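Local coordinates for tubulin-like protein CetZ1 (Haloferax volcanii, PDB 4B46) that binds GTP as a tubulin-like GTPase and controls cell shape, being essential for developing the rod-shaped cells that swim efficiently, at residues Y146-N149 and A150-F154; P353-K356 and E357-V361. All coordinates share one frame; numbering follows the deposited sequence.

Overall arrangement
Following the chain, interaction 1 (146-154) comes first, on helix 144-160 of the GTPase domain, the helix that links strands 131-137 and 163-168 of the central sheet. Interaction 2 (353-361) comes much later, on helix 353-366, which follows strand 339-347 near the end of the modelled chain. Each contact spans successive turns of a single helix and closes no long loop; the two run in series, neither nested nor crossed. Their centres lie about 10 Å apart because the helices pack together: A151, F154 and L148 of the first meet I355, L358 and V361 of the second, so the C-terminal helix leans on the GTPase domain.

Interaction 1 (Y146-N149 and A150-F154); sequences YTLN and AARSF
The R152 guanidinium carries L148 on one face: CD1 of L148 sits 3.9 Å above the plane, over its centre, and CD2 of L148 comes 3.7 Å from NH1 of R152. At the edge, in the plane, lies a water 2.8 Å from R152 NH1. This water accepts from the arginine and donates to OD1 of N149 at 2.7 Å, bridging neighbours three residues apart. CG of L148 stands opposite the backbone N (chi1 180°), which swings the isobutyl group out beside the helix; the extended R152 chain reaches back from the next turn and lies across it. N149 is buried, and its amide is satisfied at both ends: while OD1 takes the water, ND2 gives hydrogen bonds to the carbonyls of A70 and G108. Backbone bonds are regular: R152 N meets L148 O at 3.0 Å and an almost straight 174°, S153 N meets N149 O at 2.8 Å. S153 OG bonds to the carbonyl of S113. These i to i+4 contacts and the i to i+3 water bridge belong to the connecting helix of a beta-alpha-beta crossover in the tubulin/FtsZ GTPase fold, with the side chain of Y146 about 4 Å from the bound GDP.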
ATOM      1  N   TYR A 146      -6.247 -15.597 -11.858  1.00 19.42           N
ATOM      2  CA  TYR A 146      -5.654 -14.564 -11.017  1.00 18.06           C
ATOM      3  C   TYR A 146      -6.600 -13.395 -10.828  1.00 17.79           C
ATOM      4  O   TYR A 146      -6.687 -12.838  -9.742  1.00 14.28           O
ATOM      5  CB  TYR A 146      -4.282 -14.153 -11.559  1.00 17.61           C
ATOM      6  CG  TYR A 146      -3.475 -15.399 -11.852  1.00 17.51           C
ATOM      7  CD1 TYR A 146      -2.878 -16.131 -10.817  1.00 18.74           C
ATOM      8  CD2 TYR A 146      -3.377 -15.891 -13.145  1.00 18.46           C
ATOM      9  CE1 TYR A 146      -2.167 -17.313 -11.084  1.00 18.59           C
ATOM     10  CE2 TYR A 146      -2.678 -17.062 -13.418  1.00 18.97           C
ATOM     11  CZ  TYR A 146      -2.075 -17.763 -12.391  1.00 24.33           C
ATOM     12  OH  TYR A 146      -1.390 -18.915 -12.698  1.00 28.43           O
ATOM     13  N   THR A 147      -7.341 -13.053 -11.877  1.00 18.10           N
ATOM     14  CA  THR A 147      -8.360 -12.016 -11.779  1.00 17.31           C
ATOM     15  C   THR A 147      -9.462 -12.430 -10.795  1.00 19.26           C
ATOM     16  O   THR A 147      -9.894 -11.629  -9.960  1.00 17.17           O
ATOM     17  CB  THR A 147      -8.978 -11.735 -13.158  1.00 19.38           C
ATOM     18  OG1 THR A 147      -7.924 -11.454 -14.084  1.00 22.40           O
ATOM     19  CG2 THR A 147      -9.922 -10.551 -13.096  1.00 21.02           C
ATOM     20  N   LEU A 148      -9.910 -13.680 -10.905  1.00 16.29           N
ATOM     21  CA  LEU A 148     -10.922 -14.227  -9.999  1.00 21.19           C
ATOM     22  C   LEU A 148     -10.445 -14.247  -8.546  1.00 18.53           C
ATOM     23  O   LEU A 148     -11.188 -13.852  -7.645  1.00 17.72           O
ATOM     24  CB  LEU A 148     -11.348 -15.633 -10.433  1.00 17.38           C
ATOM     25  CG  LEU A 148     -12.404 -16.365  -9.591  1.00 24.00           C
ATOM     26  CD1 LEU A 148     -13.679 -15.547  -9.432  1.00 19.40           C
ATOM     27  CD2 LEU A 148     -12.729 -17.745 -10.190  1.00 27.23           C
ATOM     28  N   ASN A 149      -9.224 -14.721  -8.312  1.00 15.12           N
ATOM     29  CA  ASN A 149      -8.668 -14.687  -6.959  1.00 14.54           C
ATOM     30  C   ASN A 149      -8.671 -13.280  -6.394  1.00 18.73           C
ATOM     31  O   ASN A 149      -9.001 -13.080  -5.228  1.00 15.58           O
ATOM     32  CB  ASN A 149      -7.246 -15.233  -6.916  1.00 14.32           C
ATOM     33  CG  ASN A 149      -7.202 -16.747  -7.014  1.00 25.09           C
ATOM     34  OD1 ASN A 149      -8.214 -17.418  -6.846  1.00 20.97           O
ATOM     35  ND2 ASN A 149      -6.024 -17.286  -7.281  1.00 15.13           N
ATOM     36  N   ALA A 150      -8.320 -12.301  -7.228  1.00 18.81           N
ATOM     37  CA  ALA A 150      -8.204 -10.928  -6.759  1.00 16.68           C
ATOM     38  C   ALA A 150      -9.568 -10.377  -6.392  1.00 19.73           C
ATOM     39  O   ALA A 150      -9.727  -9.696  -5.371  1.00 21.06           O
ATOM     40  CB  ALA A 150      -7.544 -10.055  -7.814  1.00 14.33           C
ATOM     41  N   ALA A 151     -10.545 -10.679  -7.235  1.00 14.53           N
ATOM     42  CA  ALA A 151     -11.925 -10.272  -7.015  1.00 17.75           C
ATOM     43  C   ALA A 151     -12.432 -10.797  -5.666  1.00 23.71           C
ATOM     44  O   ALA A 151     -12.968 -10.040  -4.860  1.00 21.29           O
ATOM     45  CB  ALA A 151     -12.808 -10.781  -8.158  1.00 17.10           C
ATOM     46  N   ARG A 152     -12.258 -12.095  -5.426  1.00 18.59           N
ATOM     47  CA  ARG A 152     -12.666 -12.696  -4.151  1.00 20.59           C
ATOM     48  C   ARG A 152     -11.886 -12.174  -2.956  1.00 18.62           C
ATOM     49  O   ARG A 152     -12.459 -11.914  -1.901  1.00 23.69           O
ATOM     50  CB  ARG A 152     -12.545 -14.211  -4.211  1.00 17.28           C
ATOM     51  CG  ARG A 152     -13.540 -14.831  -5.141  1.00 18.51           C
ATOM     52  CD  ARG A 152     -13.368 -16.330  -5.157  1.00 27.05           C
ATOM     53  NE  ARG A 152     -14.452 -16.996  -5.856  1.00 27.66           N
ATOM     54  CZ  ARG A 152     -14.302 -18.121  -6.545  1.00 26.77           C
ATOM     55  NH1 ARG A 152     -13.107 -18.691  -6.635  1.00 28.66           N
ATOM     56  NH2 ARG A 152     -15.341 -18.667  -7.146  1.00 27.44           N
ATOM     57  N   SER A 153     -10.578 -12.020  -3.123  1.00 16.70           N
ATOM     58  CA  SER A 153      -9.725 -11.511  -2.055  1.00 18.72           C
ATOM     59  C   SER A 153     -10.077 -10.056  -1.717  1.00 19.94           C
ATOM     60  O   SER A 153     -10.172  -9.676  -0.536  1.00 15.53           O
ATOM     61  CB  SER A 153      -8.253 -11.620  -2.466  1.00 15.15           C
ATOM     62  OG  SER A 153      -7.380 -11.178  -1.435  1.00 20.40           O
ATOM     63  N   PHE A 154     -10.273  -9.250  -2.755  1.00 17.03           N
ATOM     64  CA  PHE A 154     -10.630  -7.845  -2.564  1.00 15.63           C
ATOM     65  C   PHE A 154     -11.890  -7.690  -1.707  1.00 17.16           C
ATOM     66  O   PHE A 154     -11.919  -6.881  -0.784  1.00 17.89           O
ATOM     67  CB  PHE A 154     -10.812  -7.111  -3.903  1.00 16.43           C
ATOM     68  CG  PHE A 154     -11.403  -5.729  -3.744  1.00 19.07           C
ATOM     69  CD1 PHE A 154     -10.591  -4.644  -3.473  1.00 22.99           C
ATOM     70  CD2 PHE A 154     -12.777  -5.531  -3.821  1.00 23.28           C
ATOM     71  CE1 PHE A 154     -11.135  -3.368  -3.293  1.00 19.82           C
ATOM     72  CE2 PHE A 154     -13.327  -4.262  -3.644  1.00 24.27           C
ATOM     73  CZ  PHE A 154     -12.503  -3.185  -3.375  1.00 20.85           C
TER
HETATM   74  O   HOH W   1     -10.641 -17.649  -5.711  1.00 28.58           O

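Interaction 2 (P353-K356 and E357-V361); sequences PRIK and ELQQV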
ATOM      1  N   PRO A 353     -14.071   1.864 -12.006  1.00 21.75           N
ATOM      2  CA  PRO A 353     -14.301   0.810 -13.006  1.00 23.04           C
ATOM      3  C   PRO A 353     -13.623  -0.510 -12.636  1.00 19.52           C
ATOM      4  O   PRO A 353     -14.256  -1.562 -12.695  1.00 20.13           O
ATOM      5  CB  PRO A 353     -13.691   1.402 -14.286  1.00 20.57           C
ATOM      6  CG  PRO A 353     -13.880   2.879 -14.113  1.00 25.69           C
ATOM      7  CD  PRO A 353     -13.682   3.143 -12.631  1.00 25.01           C
ATOM      8  N   ARG A 354     -12.363  -0.443 -12.232  1.00 18.10           N
ATOM      9  CA  ARG A 354     -11.621  -1.640 -11.887  1.00 23.71           C
ATOM     10  C   ARG A 354     -12.279  -2.400 -10.726  1.00 26.93           C
ATOM     11  O   ARG A 354     -12.349  -3.626 -10.741  1.00 19.93           O
ATOM     12  CB  ARG A 354     -10.183  -1.271 -11.543  1.00 23.44           C
ATOM     13  CG  ARG A 354      -9.359  -2.404 -10.988  1.00 26.32           C
ATOM     14  CD  ARG A 354      -9.186  -3.537 -12.006  1.00 26.35           C
ATOM     15  NE  ARG A 354      -7.830  -4.075 -11.944  1.00 22.02           N
ATOM     16  CZ  ARG A 354      -7.486  -5.310 -12.294  1.00 21.93           C
ATOM     17  NH1 ARG A 354      -8.407  -6.166 -12.721  1.00 19.07           N
ATOM     18  NH2 ARG A 354      -6.219  -5.697 -12.199  1.00 19.50           N
ATOM     19  N   ILE A 355     -12.767  -1.664  -9.729  1.00 16.75           N
ATOM     20  CA  ILE A 355     -13.457  -2.281  -8.602  1.00 14.99           C
ATOM     21  C   ILE A 355     -14.803  -2.857  -9.023  1.00 20.27           C
ATOM     22  O   ILE A 355     -15.165  -3.967  -8.626  1.00 18.60           O
ATOM     23  CB  ILE A 355     -13.617  -1.289  -7.427  1.00 18.64           C
ATOM     24  CG1 ILE A 355     -12.240  -0.824  -6.950  1.00 19.45           C
ATOM     25  CG2 ILE A 355     -14.410  -1.923  -6.279  1.00 22.29           C
ATOM     26  CD1 ILE A 355     -11.258  -1.979  -6.750  1.00 19.88           C
ATOM     27  N   LYS A 356     -15.533  -2.120  -9.857  1.00 16.62           N
ATOM     28  CA  LYS A 356     -16.796  -2.621 -10.390  1.00 18.80           C
ATOM     29  C   LYS A 356     -16.607  -3.897 -11.227  1.00 22.70           C
ATOM     30  O   LYS A 356     -17.469  -4.774 -11.219  1.00 22.33           O
ATOM     31  CB  LYS A 356     -17.516  -1.546 -11.221  1.00 24.32           C
ATOM     32  CG  LYS A 356     -18.116  -0.416 -10.382  1.00 24.41           C
ATOM     33  CD  LYS A 356     -19.113   0.414 -11.181  1.00 37.69           C
ATOM     34  CE  LYS A 356     -18.420   1.262 -12.243  1.00 49.01           C
ATOM     35  NZ  LYS A 356     -19.384   2.079 -13.047  1.00 48.05           N
ATOM     36  N   GLU A 357     -15.488  -3.993 -11.942  1.00 18.83           N
ATOM     37  CA  GLU A 357     -15.168  -5.209 -12.688  1.00 23.91           C
ATOM     38  C   GLU A 357     -15.009  -6.412 -11.753  1.00 19.41           C
ATOM     39  O   GLU A 357     -15.591  -7.471 -11.985  1.00 23.06           O
ATOM     40  CB  GLU A 357     -13.870  -5.059 -13.477  1.00 20.55           C
ATOM     41  CG  GLU A 357     -13.456  -6.383 -14.155  1.00 23.75           C
ATOM     42  CD  GLU A 357     -11.959  -6.566 -14.254  1.00 22.71           C
ATOM     43  OE1 GLU A 357     -11.221  -5.739 -13.684  1.00 20.07           O
ATOM     44  OE2 GLU A 357     -11.514  -7.529 -14.930  1.00 29.93           O
ATOM     45  N   LEU A 358     -14.193  -6.238 -10.719  1.00 20.74           N
ATOM     46  CA  LEU A 358     -13.913  -7.297  -9.767  1.00 21.82           C
ATOM     47  C   LEU A 358     -15.186  -7.762  -9.065  1.00 30.21           C
ATOM     48  O   LEU A 358     -15.423  -8.964  -8.931  1.00 27.83           O
ATOM     49  CB  LEU A 358     -12.872  -6.843  -8.744  1.00 16.62           C
ATOM     50  CG  LEU A 358     -11.469  -6.604  -9.297  1.00 23.16           C
ATOM     51  CD1 LEU A 358     -10.539  -6.185  -8.162  1.00 22.62           C
ATOM     52  CD2 LEU A 358     -10.941  -7.842  -9.996  1.00 26.28           C
ATOM     53  N   GLN A 359     -16.011  -6.812  -8.631  1.00 22.05           N
ATOM     54  CA  GLN A 359     -17.299  -7.158  -8.037  1.00 27.52           C
ATOM     55  C   GLN A 359     -18.140  -8.019  -8.986  1.00 32.96           C
ATOM     56  O   GLN A 359     -18.727  -9.020  -8.569  1.00 30.24           O
ATOM     57  CB  GLN A 359     -18.057  -5.899  -7.595  1.00 29.21           C
ATOM     58  CG  GLN A 359     -17.337  -5.138  -6.484  1.00 34.72           C
ATOM     59  CD  GLN A 359     -17.973  -3.795  -6.138  1.00 38.92           C
ATOM     60  OE1 GLN A 359     -18.700  -3.200  -6.939  1.00 34.44           O
ATOM     61  NE2 GLN A 359     -17.689  -3.309  -4.936  1.00 33.48           N
ATOM     62  N   GLN A 360     -18.181  -7.639 -10.262  1.00 29.06           N
ATOM     63  CA  GLN A 360     -18.919  -8.401 -11.259  1.00 29.13           C
ATOM     64  C   GLN A 360     -18.318  -9.802 -11.446  1.00 31.67           C
ATOM     65  O   GLN A 360     -19.045 -10.794 -11.536  1.00 31.55           O
ATOM     66  CB  GLN A 360     -18.945  -7.657 -12.595  1.00 30.50           C
ATOM     67  CG  GLN A 360     -19.869  -8.267 -13.628  1.00 40.31           C
ATOM     68  CD  GLN A 360     -21.327  -8.058 -13.288  1.00 47.68           C
ATOM     69  OE1 GLN A 360     -21.742  -6.946 -12.968  1.00 47.27           O
ATOM     70  NE2 GLN A 360     -22.110  -9.129 -13.337  1.00 50.70           N
ATOM     71  N   VAL A 361     -16.992  -9.870 -11.514  1.00 23.77           N
ATOM     72  CA  VAL A 361     -16.284 -11.144 -11.607  1.00 24.73           C
ATOM     73  C   VAL A 361     -16.632 -12.069 -10.435  1.00 28.29           C
ATOM     74  O   VAL A 361     -16.962 -13.236 -10.636  1.00 31.40           O
ATOM     75  CB  VAL A 361     -14.756 -10.930 -11.666  1.00 21.37           C
ATOM     76  CG1 VAL A 361     -14.019 -12.246 -11.429  1.00 24.44           C
ATOM     77  CG2 VAL A 361     -14.361 -10.332 -13.004  1.00 23.92           C
TER
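R354 runs alongside E357, one helical turn on, the two side chains pointing the same way. NH1 of R354 donates to OE1 of E357 at 3.0 Å (N-H...O angle 155°), a salt bridge made through the edge of the guanidinium. The carboxylate is met on its syn side, and the two flat groups are nearly coplanar, 19° apart. The arginine's CG lies beside its carbonyl carbon, and the chain then bends at chi2 and chi3, bringing the guanidinium to the glutamate; CD of R354 lies 3.4 Å from OE1 of E357 as well. D168 takes NE of R354 in a second salt bridge, so two acids hold the guanidinium from different nitrogens and probably limit its rotation. CD2 of L358 approaches NH1 of R354 obliquely at 4.1 Å.

This is an i to i+3 ion pair on the first turns of helix 353-366, which belongs to the C-terminal domain of this tubulin-like protein yet packs against helix 144-160 of its GTPase domain. I355 and L358 face that domain: I355 touches F154, L358 touches L137 on strand 131-137, and the methyls CD1 of I355 and CD1 of L358 are a loose 4.5 Å apart. Q359, which also touches Q155 of helix 144-160, crosses I355 at a slant, its NE2 3.8 Å from CG2 of I355, while CG of Q359 lies 3.3 Å from O of I355. NZ of K356 hydrogen-bonds to OD1 of N351, just ahead of the helix. Along the backbone Q359 N reaches I355 O at 3.0 Å, nearly straight, and E357 N is held by P353 O.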